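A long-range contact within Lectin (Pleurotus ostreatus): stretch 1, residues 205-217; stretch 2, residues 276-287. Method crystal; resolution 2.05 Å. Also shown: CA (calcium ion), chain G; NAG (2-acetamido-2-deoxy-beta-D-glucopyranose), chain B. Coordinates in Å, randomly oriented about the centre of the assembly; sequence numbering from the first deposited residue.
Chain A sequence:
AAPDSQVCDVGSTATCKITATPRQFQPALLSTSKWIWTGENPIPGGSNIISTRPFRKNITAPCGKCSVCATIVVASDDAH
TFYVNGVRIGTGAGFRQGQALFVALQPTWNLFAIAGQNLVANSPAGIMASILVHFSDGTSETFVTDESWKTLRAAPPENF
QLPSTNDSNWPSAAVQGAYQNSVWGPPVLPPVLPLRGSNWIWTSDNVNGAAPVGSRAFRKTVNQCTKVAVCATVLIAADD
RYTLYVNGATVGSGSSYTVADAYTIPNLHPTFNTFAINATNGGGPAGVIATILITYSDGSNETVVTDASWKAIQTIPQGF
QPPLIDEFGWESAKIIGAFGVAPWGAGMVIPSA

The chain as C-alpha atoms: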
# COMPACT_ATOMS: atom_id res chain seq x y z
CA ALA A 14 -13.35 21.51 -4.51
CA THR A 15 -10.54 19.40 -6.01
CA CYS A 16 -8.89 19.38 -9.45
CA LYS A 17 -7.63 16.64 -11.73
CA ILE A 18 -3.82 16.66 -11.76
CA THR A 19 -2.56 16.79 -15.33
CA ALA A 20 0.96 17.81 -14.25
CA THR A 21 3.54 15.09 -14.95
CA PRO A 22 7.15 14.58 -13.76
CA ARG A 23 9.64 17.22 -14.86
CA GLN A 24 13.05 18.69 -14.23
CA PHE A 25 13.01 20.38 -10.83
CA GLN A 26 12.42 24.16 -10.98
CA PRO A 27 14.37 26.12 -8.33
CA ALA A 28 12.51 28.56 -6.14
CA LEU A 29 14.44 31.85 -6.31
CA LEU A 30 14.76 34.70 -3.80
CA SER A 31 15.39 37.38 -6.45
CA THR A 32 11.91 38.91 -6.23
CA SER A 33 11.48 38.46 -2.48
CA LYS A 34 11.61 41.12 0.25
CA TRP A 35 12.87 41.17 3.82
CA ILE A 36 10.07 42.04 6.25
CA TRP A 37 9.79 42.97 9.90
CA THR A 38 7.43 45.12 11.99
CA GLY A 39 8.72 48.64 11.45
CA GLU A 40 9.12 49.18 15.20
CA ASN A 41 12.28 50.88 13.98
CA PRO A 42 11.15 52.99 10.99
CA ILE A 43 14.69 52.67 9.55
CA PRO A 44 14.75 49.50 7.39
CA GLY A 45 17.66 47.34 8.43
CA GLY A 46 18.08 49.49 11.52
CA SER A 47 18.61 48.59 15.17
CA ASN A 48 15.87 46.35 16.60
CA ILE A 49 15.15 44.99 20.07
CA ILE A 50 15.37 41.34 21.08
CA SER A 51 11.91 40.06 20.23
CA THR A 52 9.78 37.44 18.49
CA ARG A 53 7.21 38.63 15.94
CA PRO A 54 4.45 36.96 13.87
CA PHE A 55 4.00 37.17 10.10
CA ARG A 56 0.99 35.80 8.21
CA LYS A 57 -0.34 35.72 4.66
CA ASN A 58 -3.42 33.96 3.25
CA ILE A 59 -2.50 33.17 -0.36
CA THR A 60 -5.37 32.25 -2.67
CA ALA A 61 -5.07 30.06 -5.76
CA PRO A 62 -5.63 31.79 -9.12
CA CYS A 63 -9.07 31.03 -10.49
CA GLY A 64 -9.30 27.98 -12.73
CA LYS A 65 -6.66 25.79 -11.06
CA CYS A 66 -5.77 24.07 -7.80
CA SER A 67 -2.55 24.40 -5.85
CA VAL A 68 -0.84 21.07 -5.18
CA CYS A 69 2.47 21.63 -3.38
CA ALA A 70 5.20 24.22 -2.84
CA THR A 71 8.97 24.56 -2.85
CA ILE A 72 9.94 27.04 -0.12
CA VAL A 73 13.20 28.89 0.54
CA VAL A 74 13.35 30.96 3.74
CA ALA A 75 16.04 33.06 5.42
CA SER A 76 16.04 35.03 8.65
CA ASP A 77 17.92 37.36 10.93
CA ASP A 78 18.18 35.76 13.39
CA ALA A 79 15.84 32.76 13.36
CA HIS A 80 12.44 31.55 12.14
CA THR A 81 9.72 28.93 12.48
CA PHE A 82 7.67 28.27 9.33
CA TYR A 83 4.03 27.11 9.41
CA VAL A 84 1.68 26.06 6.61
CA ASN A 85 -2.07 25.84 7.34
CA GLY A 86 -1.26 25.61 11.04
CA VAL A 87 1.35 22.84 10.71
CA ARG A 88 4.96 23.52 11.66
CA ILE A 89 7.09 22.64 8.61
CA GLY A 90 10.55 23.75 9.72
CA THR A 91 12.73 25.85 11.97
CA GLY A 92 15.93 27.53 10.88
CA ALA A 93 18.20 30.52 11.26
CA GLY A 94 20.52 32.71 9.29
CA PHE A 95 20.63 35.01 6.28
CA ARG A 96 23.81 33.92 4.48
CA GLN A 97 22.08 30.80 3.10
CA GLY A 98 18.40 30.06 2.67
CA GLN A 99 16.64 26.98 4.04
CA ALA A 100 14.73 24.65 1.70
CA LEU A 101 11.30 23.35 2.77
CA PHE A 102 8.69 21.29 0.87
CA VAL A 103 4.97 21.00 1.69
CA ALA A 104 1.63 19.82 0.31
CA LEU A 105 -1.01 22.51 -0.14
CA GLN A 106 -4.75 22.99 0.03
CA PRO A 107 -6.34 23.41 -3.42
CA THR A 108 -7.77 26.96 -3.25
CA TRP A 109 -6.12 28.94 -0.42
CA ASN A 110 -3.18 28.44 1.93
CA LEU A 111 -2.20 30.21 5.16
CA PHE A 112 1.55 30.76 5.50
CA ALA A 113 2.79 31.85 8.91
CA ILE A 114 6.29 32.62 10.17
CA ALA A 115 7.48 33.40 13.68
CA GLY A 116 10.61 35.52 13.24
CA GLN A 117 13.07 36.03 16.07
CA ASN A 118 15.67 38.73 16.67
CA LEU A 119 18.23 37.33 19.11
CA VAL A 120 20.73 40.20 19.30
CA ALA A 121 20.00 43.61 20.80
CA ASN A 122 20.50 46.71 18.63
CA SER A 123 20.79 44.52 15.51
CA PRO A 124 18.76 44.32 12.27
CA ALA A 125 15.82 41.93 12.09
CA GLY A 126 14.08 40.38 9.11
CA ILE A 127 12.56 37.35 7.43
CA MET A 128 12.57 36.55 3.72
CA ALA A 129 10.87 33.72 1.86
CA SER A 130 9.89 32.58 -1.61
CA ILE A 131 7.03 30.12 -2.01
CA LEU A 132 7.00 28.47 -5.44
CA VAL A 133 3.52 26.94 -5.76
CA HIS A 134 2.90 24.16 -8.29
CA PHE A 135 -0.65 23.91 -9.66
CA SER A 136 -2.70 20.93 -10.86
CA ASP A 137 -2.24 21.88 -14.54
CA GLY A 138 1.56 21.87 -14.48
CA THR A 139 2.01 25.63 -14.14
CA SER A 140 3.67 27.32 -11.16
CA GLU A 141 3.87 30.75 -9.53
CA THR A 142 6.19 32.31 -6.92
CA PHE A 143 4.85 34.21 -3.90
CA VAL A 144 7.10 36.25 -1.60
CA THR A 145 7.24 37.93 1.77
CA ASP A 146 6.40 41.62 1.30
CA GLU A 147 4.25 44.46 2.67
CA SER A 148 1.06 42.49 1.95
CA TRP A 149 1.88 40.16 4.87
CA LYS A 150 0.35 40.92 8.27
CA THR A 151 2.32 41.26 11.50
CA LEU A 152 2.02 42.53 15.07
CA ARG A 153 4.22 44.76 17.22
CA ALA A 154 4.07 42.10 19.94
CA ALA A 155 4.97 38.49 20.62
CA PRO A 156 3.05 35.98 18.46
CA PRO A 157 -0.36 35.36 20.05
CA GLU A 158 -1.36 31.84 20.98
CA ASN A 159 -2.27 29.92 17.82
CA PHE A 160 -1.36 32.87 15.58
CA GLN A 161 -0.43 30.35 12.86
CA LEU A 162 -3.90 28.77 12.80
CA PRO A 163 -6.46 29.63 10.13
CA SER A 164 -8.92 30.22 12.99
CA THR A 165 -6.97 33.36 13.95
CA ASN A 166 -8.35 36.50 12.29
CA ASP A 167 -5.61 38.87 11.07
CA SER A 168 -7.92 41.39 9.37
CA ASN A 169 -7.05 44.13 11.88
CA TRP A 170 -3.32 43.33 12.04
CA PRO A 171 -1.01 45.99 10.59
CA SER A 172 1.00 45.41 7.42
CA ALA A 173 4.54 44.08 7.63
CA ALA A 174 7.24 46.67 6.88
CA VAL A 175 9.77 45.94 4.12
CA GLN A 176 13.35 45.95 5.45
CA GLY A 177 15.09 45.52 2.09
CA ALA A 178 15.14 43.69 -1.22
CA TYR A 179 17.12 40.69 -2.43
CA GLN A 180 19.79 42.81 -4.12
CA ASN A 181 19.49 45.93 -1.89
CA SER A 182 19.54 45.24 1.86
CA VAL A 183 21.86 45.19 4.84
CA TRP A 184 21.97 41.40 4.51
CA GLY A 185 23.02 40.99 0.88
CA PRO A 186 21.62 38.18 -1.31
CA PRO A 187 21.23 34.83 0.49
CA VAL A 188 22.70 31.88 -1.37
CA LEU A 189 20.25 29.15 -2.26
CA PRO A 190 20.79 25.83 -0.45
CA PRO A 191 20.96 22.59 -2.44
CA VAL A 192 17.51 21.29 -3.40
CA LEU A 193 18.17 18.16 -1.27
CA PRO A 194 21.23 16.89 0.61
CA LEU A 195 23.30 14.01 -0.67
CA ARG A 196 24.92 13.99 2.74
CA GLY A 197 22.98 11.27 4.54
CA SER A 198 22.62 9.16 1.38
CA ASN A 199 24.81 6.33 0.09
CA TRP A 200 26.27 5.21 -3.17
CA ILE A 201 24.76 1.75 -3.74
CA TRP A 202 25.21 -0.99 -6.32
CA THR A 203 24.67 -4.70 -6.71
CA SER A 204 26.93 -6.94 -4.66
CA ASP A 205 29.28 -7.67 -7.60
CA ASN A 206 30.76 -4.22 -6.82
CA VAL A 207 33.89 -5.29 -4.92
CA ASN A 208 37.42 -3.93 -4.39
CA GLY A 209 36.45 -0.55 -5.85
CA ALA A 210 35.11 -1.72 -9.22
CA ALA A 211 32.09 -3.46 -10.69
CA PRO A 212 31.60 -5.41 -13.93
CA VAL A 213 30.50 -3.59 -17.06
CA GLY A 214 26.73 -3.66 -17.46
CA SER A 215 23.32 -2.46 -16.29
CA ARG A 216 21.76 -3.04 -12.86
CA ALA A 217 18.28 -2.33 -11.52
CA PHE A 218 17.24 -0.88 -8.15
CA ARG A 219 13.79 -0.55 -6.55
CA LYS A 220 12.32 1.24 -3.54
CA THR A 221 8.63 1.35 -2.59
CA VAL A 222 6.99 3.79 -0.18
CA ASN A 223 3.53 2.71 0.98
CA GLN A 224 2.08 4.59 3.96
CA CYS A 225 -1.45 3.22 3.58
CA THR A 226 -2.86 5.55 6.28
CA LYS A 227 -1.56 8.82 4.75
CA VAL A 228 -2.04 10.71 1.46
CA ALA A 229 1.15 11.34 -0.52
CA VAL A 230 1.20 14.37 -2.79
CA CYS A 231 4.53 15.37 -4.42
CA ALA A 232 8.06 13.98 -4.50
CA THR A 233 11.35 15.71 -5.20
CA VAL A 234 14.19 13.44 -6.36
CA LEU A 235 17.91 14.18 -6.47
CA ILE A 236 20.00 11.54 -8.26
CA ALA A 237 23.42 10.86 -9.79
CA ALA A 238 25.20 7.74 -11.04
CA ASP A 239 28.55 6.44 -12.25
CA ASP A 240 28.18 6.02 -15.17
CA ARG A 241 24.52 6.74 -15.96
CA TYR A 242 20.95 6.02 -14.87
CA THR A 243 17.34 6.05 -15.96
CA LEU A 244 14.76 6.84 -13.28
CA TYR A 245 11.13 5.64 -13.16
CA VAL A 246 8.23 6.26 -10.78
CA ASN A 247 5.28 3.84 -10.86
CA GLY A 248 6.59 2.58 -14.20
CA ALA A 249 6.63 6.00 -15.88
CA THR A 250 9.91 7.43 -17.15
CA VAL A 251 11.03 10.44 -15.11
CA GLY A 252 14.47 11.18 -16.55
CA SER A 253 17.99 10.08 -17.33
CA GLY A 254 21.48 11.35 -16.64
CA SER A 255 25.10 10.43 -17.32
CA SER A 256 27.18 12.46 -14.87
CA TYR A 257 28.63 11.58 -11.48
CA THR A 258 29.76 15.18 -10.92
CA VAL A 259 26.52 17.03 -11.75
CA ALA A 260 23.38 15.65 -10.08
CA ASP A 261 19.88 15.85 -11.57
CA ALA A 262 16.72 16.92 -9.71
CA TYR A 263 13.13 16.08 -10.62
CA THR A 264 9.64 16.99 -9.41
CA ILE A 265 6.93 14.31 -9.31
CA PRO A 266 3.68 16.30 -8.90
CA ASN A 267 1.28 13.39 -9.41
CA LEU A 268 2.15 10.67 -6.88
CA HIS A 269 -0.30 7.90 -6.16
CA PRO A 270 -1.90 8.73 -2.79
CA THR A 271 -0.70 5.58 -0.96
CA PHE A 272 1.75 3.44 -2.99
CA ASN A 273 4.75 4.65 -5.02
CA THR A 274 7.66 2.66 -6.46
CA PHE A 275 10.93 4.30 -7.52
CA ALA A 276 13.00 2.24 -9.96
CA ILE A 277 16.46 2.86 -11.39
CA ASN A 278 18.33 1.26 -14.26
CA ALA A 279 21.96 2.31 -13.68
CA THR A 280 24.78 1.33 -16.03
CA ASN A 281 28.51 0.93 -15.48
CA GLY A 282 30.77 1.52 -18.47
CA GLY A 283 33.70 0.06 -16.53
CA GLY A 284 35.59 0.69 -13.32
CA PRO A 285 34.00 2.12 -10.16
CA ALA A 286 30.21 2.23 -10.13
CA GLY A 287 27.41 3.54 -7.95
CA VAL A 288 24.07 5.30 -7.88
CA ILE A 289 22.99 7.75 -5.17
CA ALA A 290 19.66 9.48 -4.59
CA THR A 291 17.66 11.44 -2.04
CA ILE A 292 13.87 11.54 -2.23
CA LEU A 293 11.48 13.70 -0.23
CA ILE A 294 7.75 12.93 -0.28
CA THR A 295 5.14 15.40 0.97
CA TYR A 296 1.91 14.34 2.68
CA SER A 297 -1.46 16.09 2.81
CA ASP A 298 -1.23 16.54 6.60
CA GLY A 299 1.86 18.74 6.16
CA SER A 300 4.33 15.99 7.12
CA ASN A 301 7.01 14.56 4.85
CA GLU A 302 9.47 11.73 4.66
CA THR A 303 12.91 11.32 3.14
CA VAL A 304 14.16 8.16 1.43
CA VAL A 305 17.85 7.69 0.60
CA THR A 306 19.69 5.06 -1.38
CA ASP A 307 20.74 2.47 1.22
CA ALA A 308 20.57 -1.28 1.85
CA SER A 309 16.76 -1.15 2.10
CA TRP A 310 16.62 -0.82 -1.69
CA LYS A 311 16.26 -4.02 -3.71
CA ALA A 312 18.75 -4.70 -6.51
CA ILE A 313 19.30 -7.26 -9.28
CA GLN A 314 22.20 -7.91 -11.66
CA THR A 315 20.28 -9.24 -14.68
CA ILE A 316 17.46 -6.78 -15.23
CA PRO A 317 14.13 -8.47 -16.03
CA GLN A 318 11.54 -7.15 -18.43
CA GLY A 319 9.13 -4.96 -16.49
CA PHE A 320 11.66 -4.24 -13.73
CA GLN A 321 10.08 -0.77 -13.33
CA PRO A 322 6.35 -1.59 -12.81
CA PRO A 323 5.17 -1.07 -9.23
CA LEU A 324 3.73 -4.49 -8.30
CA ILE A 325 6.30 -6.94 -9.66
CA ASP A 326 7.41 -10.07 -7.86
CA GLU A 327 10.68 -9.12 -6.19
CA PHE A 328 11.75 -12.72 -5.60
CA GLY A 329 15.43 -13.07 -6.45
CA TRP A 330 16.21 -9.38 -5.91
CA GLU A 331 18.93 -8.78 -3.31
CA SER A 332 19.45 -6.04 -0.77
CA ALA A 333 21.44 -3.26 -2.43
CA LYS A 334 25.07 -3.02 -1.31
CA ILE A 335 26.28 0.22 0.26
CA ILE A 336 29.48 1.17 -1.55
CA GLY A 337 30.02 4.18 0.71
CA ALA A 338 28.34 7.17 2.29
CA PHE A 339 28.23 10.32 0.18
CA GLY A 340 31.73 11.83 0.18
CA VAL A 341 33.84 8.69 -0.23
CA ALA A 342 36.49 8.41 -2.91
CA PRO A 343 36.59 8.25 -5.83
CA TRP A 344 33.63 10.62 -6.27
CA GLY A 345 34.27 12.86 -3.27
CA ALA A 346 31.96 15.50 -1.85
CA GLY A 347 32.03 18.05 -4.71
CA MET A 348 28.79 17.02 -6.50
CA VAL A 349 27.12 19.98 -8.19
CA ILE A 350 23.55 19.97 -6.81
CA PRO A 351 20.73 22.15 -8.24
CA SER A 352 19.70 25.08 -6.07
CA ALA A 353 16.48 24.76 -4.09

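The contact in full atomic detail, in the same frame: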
# COMPACT_ATOMS: atom_id res chain seq x y z
N ASP A 205 28.08 -7.42 -6.80
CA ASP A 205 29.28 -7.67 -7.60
C ASP A 205 30.23 -6.47 -7.62
O ASP A 205 31.28 -6.54 -8.26
CB ASP A 205 28.90 -8.05 -9.04
CG ASP A 205 28.01 -7.02 -9.72
OD1 ASP A 205 27.58 -6.04 -9.06
OD2 ASP A 205 27.72 -7.18 -10.93
N ASN A 206 29.87 -5.37 -6.97
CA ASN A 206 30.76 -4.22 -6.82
C ASN A 206 31.68 -4.51 -5.65
O ASN A 206 31.28 -4.40 -4.48
CB ASN A 206 29.93 -2.95 -6.60
CG ASN A 206 30.74 -1.67 -6.72
OD1 ASN A 206 31.90 -1.62 -6.31
ND2 ASN A 206 30.13 -0.61 -7.26
N VAL A 207 32.92 -4.90 -5.94
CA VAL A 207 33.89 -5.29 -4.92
C VAL A 207 35.25 -4.70 -5.27
O VAL A 207 35.58 -4.51 -6.45
CB VAL A 207 34.01 -6.82 -4.76
CG1 VAL A 207 32.73 -7.40 -4.17
CG2 VAL A 207 34.33 -7.48 -6.09
N ASN A 208 36.04 -4.40 -4.23
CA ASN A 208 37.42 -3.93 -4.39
C ASN A 208 37.50 -2.65 -5.21
O ASN A 208 38.50 -2.39 -5.88
CB ASN A 208 38.30 -5.02 -5.01
CG ASN A 208 38.25 -6.33 -4.23
OD1 ASN A 208 38.41 -6.35 -3.01
ND2 ASN A 208 37.99 -7.43 -4.94
N GLY A 209 36.43 -1.84 -5.19
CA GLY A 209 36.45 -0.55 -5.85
C GLY A 209 36.11 -0.58 -7.33
O GLY A 209 36.37 0.40 -8.03
N ALA A 210 35.53 -1.66 -7.82
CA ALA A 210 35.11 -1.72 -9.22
C ALA A 210 33.98 -2.72 -9.35
O ALA A 210 33.83 -3.62 -8.52
CB ALA A 210 36.28 -2.08 -10.15
N ALA A 211 33.18 -2.55 -10.38
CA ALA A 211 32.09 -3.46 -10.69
C ALA A 211 32.21 -3.88 -12.14
O ALA A 211 32.84 -3.19 -12.95
CB ALA A 211 30.72 -2.80 -10.45
N PRO A 212 31.61 -5.01 -12.52
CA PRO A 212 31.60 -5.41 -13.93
C PRO A 212 30.89 -4.37 -14.79
O PRO A 212 30.08 -3.57 -14.32
CB PRO A 212 30.82 -6.74 -13.93
CG PRO A 212 30.92 -7.24 -12.53
CD PRO A 212 30.95 -6.02 -11.66
N VAL A 213 31.23 -4.39 -16.09
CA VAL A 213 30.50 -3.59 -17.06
C VAL A 213 29.08 -4.12 -17.18
O VAL A 213 28.87 -5.34 -17.21
CB VAL A 213 31.22 -3.63 -18.43
CG1 VAL A 213 30.39 -2.89 -19.49
CG2 VAL A 213 32.63 -3.06 -18.31
N GLY A 214 28.10 -3.22 -17.24
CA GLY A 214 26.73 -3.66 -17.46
C GLY A 214 25.71 -2.83 -16.71
O GLY A 214 26.06 -1.90 -15.97
N SER A 215 24.43 -3.18 -16.88
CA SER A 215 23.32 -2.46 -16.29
C SER A 215 22.74 -3.23 -15.10
O SER A 215 22.70 -4.47 -15.11
CB SER A 215 22.22 -2.20 -17.32
OG SER A 215 22.69 -1.33 -18.34
N ARG A 216 22.30 -2.49 -14.09
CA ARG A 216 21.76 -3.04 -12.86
C ARG A 216 20.50 -2.28 -12.50
O ARG A 216 20.41 -1.07 -12.73
CB ARG A 216 22.77 -2.93 -11.70
CG ARG A 216 24.16 -3.50 -12.00
CD ARG A 216 24.07 -5.01 -12.20
NE ARG A 216 25.38 -5.62 -12.42
CZ ARG A 216 25.81 -6.08 -13.59
NH1 ARG A 216 25.04 -6.02 -14.66
NH2 ARG A 216 27.02 -6.62 -13.67
N ALA A 217 19.53 -2.97 -11.90
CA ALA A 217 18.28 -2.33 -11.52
C ALA A 217 18.16 -2.23 -10.00
O ALA A 217 18.69 -3.06 -9.26
CB ALA A 217 17.06 -3.07 -12.09
N ALA A 276 12.16 3.27 -9.35
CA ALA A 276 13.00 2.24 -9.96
C ALA A 276 14.09 2.88 -10.79
O ALA A 276 13.86 3.89 -11.48
CB ALA A 276 12.17 1.28 -10.82
N ILE A 277 15.29 2.30 -10.73
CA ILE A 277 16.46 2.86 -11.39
C ILE A 277 17.12 1.76 -12.21
O ILE A 277 17.35 0.66 -11.70
CB ILE A 277 17.47 3.43 -10.37
CG1 ILE A 277 16.84 4.48 -9.46
CG2 ILE A 277 18.68 4.01 -11.10
CD1 ILE A 277 17.78 4.88 -8.30
N ASN A 278 17.41 2.05 -13.46
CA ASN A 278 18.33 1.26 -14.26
C ASN A 278 19.63 2.06 -14.36
O ASN A 278 19.67 3.09 -15.04
CB ASN A 278 17.73 0.93 -15.62
CG ASN A 278 18.76 0.39 -16.62
OD1 ASN A 278 19.88 0.04 -16.26
ND2 ASN A 278 18.37 0.31 -17.88
N ALA A 279 20.67 1.62 -13.67
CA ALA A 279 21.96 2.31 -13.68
C ALA A 279 22.98 1.43 -14.39
O ALA A 279 22.96 0.21 -14.25
CB ALA A 279 22.43 2.64 -12.26
N THR A 280 23.86 2.06 -15.16
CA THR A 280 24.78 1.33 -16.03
C THR A 280 26.22 1.73 -15.74
O THR A 280 26.54 2.91 -15.59
CB THR A 280 24.46 1.59 -17.51
OG1 THR A 280 23.13 1.15 -17.78
CG2 THR A 280 25.45 0.85 -18.42
N ASN A 281 27.09 0.72 -15.66
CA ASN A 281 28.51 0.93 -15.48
C ASN A 281 29.22 0.68 -16.81
O ASN A 281 29.13 -0.42 -17.36
CB ASN A 281 29.09 0.01 -14.41
CG ASN A 281 30.58 0.23 -14.20
OD1 ASN A 281 31.08 1.34 -14.42
ND2 ASN A 281 31.29 -0.82 -13.80
N GLY A 282 29.94 1.69 -17.30
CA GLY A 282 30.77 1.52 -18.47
C GLY A 282 32.11 0.87 -18.19
O GLY A 282 32.84 0.57 -19.14
N GLY A 283 32.44 0.66 -16.92
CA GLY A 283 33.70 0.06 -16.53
C GLY A 283 34.29 0.83 -15.37
O GLY A 283 34.17 2.05 -15.27
N GLY A 284 34.95 0.10 -14.46
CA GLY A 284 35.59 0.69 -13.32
C GLY A 284 34.65 0.84 -12.13
O GLY A 284 33.72 0.06 -11.95
N PRO A 285 34.90 1.86 -11.29
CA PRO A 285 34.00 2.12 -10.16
C PRO A 285 32.58 2.39 -10.63
O PRO A 285 32.36 2.91 -11.73
CB PRO A 285 34.61 3.37 -9.50
CG PRO A 285 36.06 3.39 -9.97
CD PRO A 285 36.02 2.82 -11.36
N ALA A 286 31.62 2.03 -9.79
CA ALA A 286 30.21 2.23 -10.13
C ALA A 286 29.40 2.52 -8.87
O ALA A 286 29.72 2.02 -7.79
CB ALA A 286 29.63 1.00 -10.84
N GLY A 287 28.34 3.30 -9.04
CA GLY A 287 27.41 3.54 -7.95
C GLY A 287 26.28 4.43 -8.42
O GLY A 287 26.40 5.16 -9.41
CA CA G . 32.16 3.65 -14.06
C1 NAG B . 19.25 -0.13 -18.92
C2 NAG B . 18.53 -0.87 -20.04
C3 NAG B . 19.49 -1.17 -21.17
C4 NAG B . 20.08 0.13 -21.70
C5 NAG B . 20.70 0.97 -20.59
C6 NAG B . 20.95 2.40 -21.03
C7 NAG B . 16.57 -2.27 -19.56
C8 NAG B . 16.08 -3.59 -19.05
N2 NAG B . 17.90 -2.09 -19.56
O3 NAG B . 18.79 -1.84 -22.21
O4 NAG B . 20.97 -0.42 -22.59
O5 NAG B . 19.83 1.08 -19.44
O6 NAG B . 22.32 2.73 -20.98
O7 NAG B . 15.80 -1.39 -19.94
O HOH W 1 32.87 0.83 -7.13
O HOH W 2 34.90 -2.85 -14.42

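Asp205 does not reach the second stretch. Its carboxylate instead forms a salt bridge within stretch 1, with Asp205 OD2 2.9 Å from Arg216 NH2. This ties the start of the stretch to its final strand.

Asn206 points toward stretch 2. Its ND2 donates a weak hydrogen bond to Ala286 O, short at 2.7 Å but bent to 124°. Water 1 adds a second link: it donates to Asn206 OD1 (2.8 Å) and accepts from Ala286 N (3.2 Å).

Val207 to Ala210 form a type I' turn, with Val207 and Asn208 out of reach of stretch 2. Gly209 sits at positive phi, where a CB would be jammed against the preceding carbonyl oxygen. Its O packs 3.6 Å from Pro285 CG.

Ala211 N donates to Gly284 O at 3.1 Å. Water 2 lies close by, donating to Ala211 O (2.6 Å) and accepting from Gly284 N (3.0 Å). The Ala211 CB methyl packs against Ala286 CB at 4.0 Å.

The CA-to-CB bond of Pro212 points away from stretch 2, but Pro212 O accepts a hydrogen bond from Asn281 ND2 at 3.0 Å. The other end of this amide is also engaged. Asn281 OD1 binds the calcium ion at 2.6 Å and accepts from Gly283 N at 2.9 Å. The same ion is bound by Gly283 O (2.8 Å) and Pro285 O (2.5 Å). Asn281 thus connects the metal-binding loop to stretch 1.

Val213 lays its CG2 3.7 Å from Gly283 CA, against a backbone that has no side chain there.

From Gly214 the chain runs antiparallel to strand 276-281. Gly214 N donates to Asn281 O at 3.0 Å, and Asn281 N returns a bond to Gly214 O at 2.8 Å. A CB on Gly214 would clash with Arg216 NH1.

Ser215 faces Thr280 in a non-hydrogen-bonded pair, their CA atoms 4.1 Å apart. The side chains share a face, and Ser215 OG and Thr280 OG1 form a hydrogen bond of 2.6 Å. Asn278 lies on this face too. Its ND2 carries the NAG, bonded to C1 at 1.4 Å, and its OD1 is 3.4 Å from Ser215 CB.

Arg216 repeats the paired backbone bonds: Arg216 N to Ala279 O at 2.8 Å, and Ala279 N to Arg216 O at 2.9 Å. Its side chain starts on the face shared with Ala279, but its end leads away from stretch 2.

Ala217 pairs with Asn278 without backbone hydrogen bonds. Ala217 CA makes a close CA-H...O contact with Ile277 O at 3.1 Å.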